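Local coordinates for protein inorganic pyrophosphatase (PDB 2BQX) that probably hydrolyses inorganic pyrophosphate to two phosphate ions, using magnesium as cofactor and working as a homohexamer, at residues V84-L92 and H116-L125. Numbering follows the deposited sequence.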
loop_
_atom_site.group_PDB
_atom_site.type_symbol
_atom_site.label_atom_id
_atom_site.label_comp_id
_atom_site.label_asym_id
_atom_site.label_seq_id
_atom_site.Cartn_x
_atom_site.Cartn_y
_atom_site.Cartn_z
ATOM N N VAL A 84 -11.066 4.725 19.280
ATOM C CA VAL A 84 -10.818 6.148 19.101
ATOM C C VAL A 84 -11.882 6.986 19.800
ATOM O O VAL A 84 -13.065 6.655 19.759
ATOM C CB VAL A 84 -10.793 6.527 17.600
ATOM C CG1 VAL A 84 -12.132 6.211 16.958
ATOM C CG2 VAL A 84 -10.458 8.008 17.438
ATOM N N LYS A 85 -11.455 8.058 20.460
ATOM C CA LYS A 85 -12.390 8.954 21.128
ATOM C C LYS A 85 -12.875 9.894 20.033
ATOM O O LYS A 85 -12.073 10.537 19.354
ATOM C CB LYS A 85 -11.690 9.744 22.235
ATOM C CG LYS A 85 -11.223 8.905 23.412
ATOM C CD LYS A 85 -10.659 9.793 24.513
ATOM C CE LYS A 85 -10.334 8.992 25.763
ATOM N NZ LYS A 85 -9.924 9.890 26.887
ATOM N N ALA A 86 -14.188 9.971 19.862
ATOM C CA ALA A 86 -14.764 10.796 18.816
ATOM C C ALA A 86 -15.813 11.786 19.312
ATOM O O ALA A 86 -16.160 11.809 20.495
ATOM C CB ALA A 86 -15.379 9.893 17.754
ATOM N N ARG A 87 -16.305 12.614 18.399
ATOM C CA ARG A 87 -17.341 13.585 18.730
ATOM C C ARG A 87 -18.392 13.522 17.633
ATOM O O ARG A 87 -18.066 13.400 16.455
ATOM C CB ARG A 87 -16.752 14.992 18.832
ATOM C CG ARG A 87 -16.128 15.517 17.554
ATOM C CD ARG A 87 -15.338 16.791 17.846
ATOM N NE ARG A 87 -14.691 17.327 16.659
ATOM C CZ ARG A 87 -15.322 17.978 15.689
ATOM N NH1 ARG A 87 -14.637 18.420 14.640
ATOM N NH2 ARG A 87 -16.627 18.205 15.773
ATOM N N LEU A 88 -19.658 13.588 18.026
ATOM C CA LEU A 88 -20.762 13.526 17.071
ATOM C C LEU A 88 -20.980 14.803 16.274
ATOM O O LEU A 88 -20.789 15.907 16.784
ATOM C CB LEU A 88 -22.068 13.204 17.804
ATOM C CG LEU A 88 -22.573 11.771 17.952
ATOM C CD1 LEU A 88 -21.448 10.819 18.250
ATOM C CD2 LEU A 88 -23.633 11.755 19.055
ATOM N N VAL A 89 -21.381 14.640 15.017
ATOM C CA VAL A 89 -21.703 15.777 14.166
ATOM C C VAL A 89 -22.997 15.501 13.403
ATOM O O VAL A 89 -23.535 16.387 12.738
ATOM C CB VAL A 89 -20.566 16.132 13.156
ATOM C CG1 VAL A 89 -19.329 16.589 13.920
ATOM C CG2 VAL A 89 -20.241 14.942 12.266
ATOM N N GLY A 90 -23.500 14.272 13.508
ATOM C CA GLY A 90 -24.735 13.924 12.820
ATOM C C GLY A 90 -25.094 12.449 12.868
ATOM O O GLY A 90 -24.478 11.676 13.597
ATOM N N VAL A 91 -26.108 12.065 12.098
ATOM C CA VAL A 91 -26.539 10.674 12.037
ATOM C C VAL A 91 -27.132 10.359 10.664
ATOM O O VAL A 91 -27.766 11.213 10.036
ATOM C CB VAL A 91 -27.587 10.353 13.150
ATOM C CG1 VAL A 91 -28.819 11.232 12.985
ATOM C CG2 VAL A 91 -27.973 8.880 13.094
ATOM N N LEU A 92 -26.895 9.138 10.189
ATOM C CA LEU A 92 -27.411 8.686 8.899
ATOM C C LEU A 92 -28.495 7.639 9.135
ATOM O O LEU A 92 -28.248 6.598 9.747
ATOM C CB LEU A 92 -26.285 8.080 8.046
ATOM C CG LEU A 92 -26.676 7.471 6.693
ATOM C CD1 LEU A 92 -27.406 8.498 5.839
ATOM C CD2 LEU A 92 -25.424 6.982 5.978
ATOM N N HIS A 116 -10.175 18.098 10.873
ATOM C CA HIS A 116 -11.513 18.591 10.567
ATOM C C HIS A 116 -12.197 19.249 11.763
ATOM O O HIS A 116 -13.406 19.125 11.950
ATOM C CB HIS A 116 -12.381 17.452 10.023
ATOM C CG HIS A 116 -11.886 16.889 8.728
ATOM N ND1 HIS A 116 -11.183 15.706 8.650
ATOM C CD2 HIS A 116 -11.955 17.372 7.464
ATOM C CE1 HIS A 116 -10.838 15.485 7.393
ATOM N NE2 HIS A 116 -11.294 16.482 6.655
ATOM N N SER A 117 -11.416 19.965 12.563
ATOM C CA SER A 117 -11.957 20.644 13.731
ATOM C C SER A 117 -13.021 21.666 13.330
ATOM O O SER A 117 -13.858 22.046 14.148
ATOM C CB SER A 117 -10.835 21.342 14.500
ATOM O OG SER A 117 -10.204 22.321 13.694
ATOM N N TYR A 118 -12.992 22.107 12.074
ATOM C CA TYR A 118 -13.956 23.091 11.580
ATOM C C TYR A 118 -15.352 22.511 11.389
ATOM O O TYR A 118 -16.327 23.253 11.260
ATOM C CB TYR A 118 -13.488 23.697 10.250
ATOM C CG TYR A 118 -13.384 22.708 9.109
ATOM C CD1 TYR A 118 -12.221 21.962 8.908
ATOM C CD2 TYR A 118 -14.455 22.502 8.240
ATOM C CE1 TYR A 118 -12.129 21.037 7.873
ATOM C CE2 TYR A 118 -14.374 21.579 7.203
ATOM C CZ TYR A 118 -13.208 20.850 7.024
ATOM O OH TYR A 118 -13.122 19.930 6.002
ATOM N N VAL A 119 -15.445 21.186 11.352
ATOM C CA VAL A 119 -16.734 20.526 11.183
ATOM C C VAL A 119 -17.431 20.464 12.536
ATOM O O VAL A 119 -17.038 19.691 13.405
ATOM C CB VAL A 119 -16.562 19.100 10.631
ATOM C CG1 VAL A 119 -17.930 18.439 10.472
ATOM C CG2 VAL A 119 -15.848 19.149 9.281
ATOM N N LYS A 120 -18.467 21.282 12.701
ATOM C CA LYS A 120 -19.219 21.356 13.954
ATOM C C LYS A 120 -20.558 20.632 13.889
ATOM O O LYS A 120 -21.077 20.178 14.911
ATOM C CB LYS A 120 -19.482 22.818 14.317
ATOM C CG LYS A 120 -18.262 23.716 14.259
ATOM C CD LYS A 120 -17.238 23.343 15.311
ATOM C CE LYS A 120 -16.040 24.278 15.236
ATOM N NZ LYS A 120 -15.014 23.945 16.256
ATOM N N ASP A 121 -21.114 20.542 12.687
ATOM C CA ASP A 121 -22.406 19.902 12.467
ATOM C C ASP A 121 -22.422 19.260 11.083
ATOM O O ASP A 121 -21.575 19.562 10.243
ATOM C CB ASP A 121 -23.521 20.946 12.593
ATOM C CG ASP A 121 -24.827 20.352 13.081
ATOM O OD1 ASP A 121 -25.716 21.137 13.482
ATOM O OD2 ASP A 121 -24.969 19.109 13.064
ATOM N N ILE A 122 -23.393 18.383 10.849
ATOM C CA ILE A 122 -23.502 17.663 9.583
ATOM C C ILE A 122 -23.351 18.546 8.346
ATOM O O ILE A 122 -22.664 18.178 7.390
ATOM C CB ILE A 122 -24.848 16.890 9.499
ATOM C CG1 ILE A 122 -24.781 15.850 8.381
ATOM C CG2 ILE A 122 -26.008 17.849 9.271
ATOM C CD1 ILE A 122 -23.938 14.643 8.732
ATOM N N ASP A 123 -23.975 19.716 8.364
ATOM C CA ASP A 123 -23.911 20.623 7.224
ATOM C C ASP A 123 -22.511 21.166 6.916
ATOM O O ASP A 123 -22.299 21.751 5.856
ATOM C CB ASP A 123 -24.882 21.786 7.439
ATOM C CG ASP A 123 -24.792 22.358 8.834
ATOM O OD1 ASP A 123 -25.165 21.643 9.794
ATOM O OD2 ASP A 123 -24.343 23.517 8.976
ATOM N N ASP A 124 -21.559 20.982 7.829
ATOM C CA ASP A 124 -20.198 21.470 7.590
ATOM C C ASP A 124 -19.410 20.499 6.712
ATOM O O ASP A 124 -18.359 20.847 6.161
ATOM C CB ASP A 124 -19.454 21.699 8.909
ATOM C CG ASP A 124 -20.041 22.844 9.720
ATOM O OD1 ASP A 124 -20.496 23.833 9.110
ATOM O OD2 ASP A 124 -20.029 22.767 10.961
ATOM N N LEU A 125 -19.921 19.277 6.586
ATOM C CA LEU A 125 -19.282 18.258 5.754
ATOM C C LEU A 125 -19.628 18.583 4.306
ATOM O O LEU A 125 -20.706 19.104 4.027
ATOM C CB LEU A 125 -19.810 16.865 6.121
ATOM C CG LEU A 125 -19.380 16.330 7.488
ATOM C CD1 LEU A 125 -20.067 14.999 7.773
ATOM C CD2 LEU A 125 -17.872 16.169 7.506
#
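Arg87, on strand 83-96 of the pyrophosphatase beta-barrel fold, reaches Val119 in the loop that leads to helix 127-139. Its chain runs extended from CG to NE (chi3 179°), which carries the guanidinium to the type I turn His116-Val119. There NH1 and NH2 meet one atom end-on. NH2 donates to Val119 O at 2.8 Å, nearly in line with the carbonyl bond, and NH1 donates to the same oxygen at 3.0 Å. Val119 O lies in the guanidinium plane, between the two nitrogens. His116 O lies 3.0 Å from NH1, near the same plane and almost straight beyond the CZ-NH1 bond.

Two residues on, Val89 packs beside the loop. Its CG1 faces Val119 CG1 at 4.2 Å, while CG2 turns to Leu125 CD1. Val89 and Gly90 both face Ile105 of strand 99-108, forming a classic beta bulge. Next to it, Ile122 CB lies 3.5 Å from Val89 O, and Ile122 CD1 rests over Gly90 CA. The loop also braces itself. Asp124 OD2 accepts from the backbone N of both Lys120 and Asp121. Asp121 OD2 is held by Lys157 N and by Ile122 N, the latter at 2.8 Å and 31° out of the carboxylate plane.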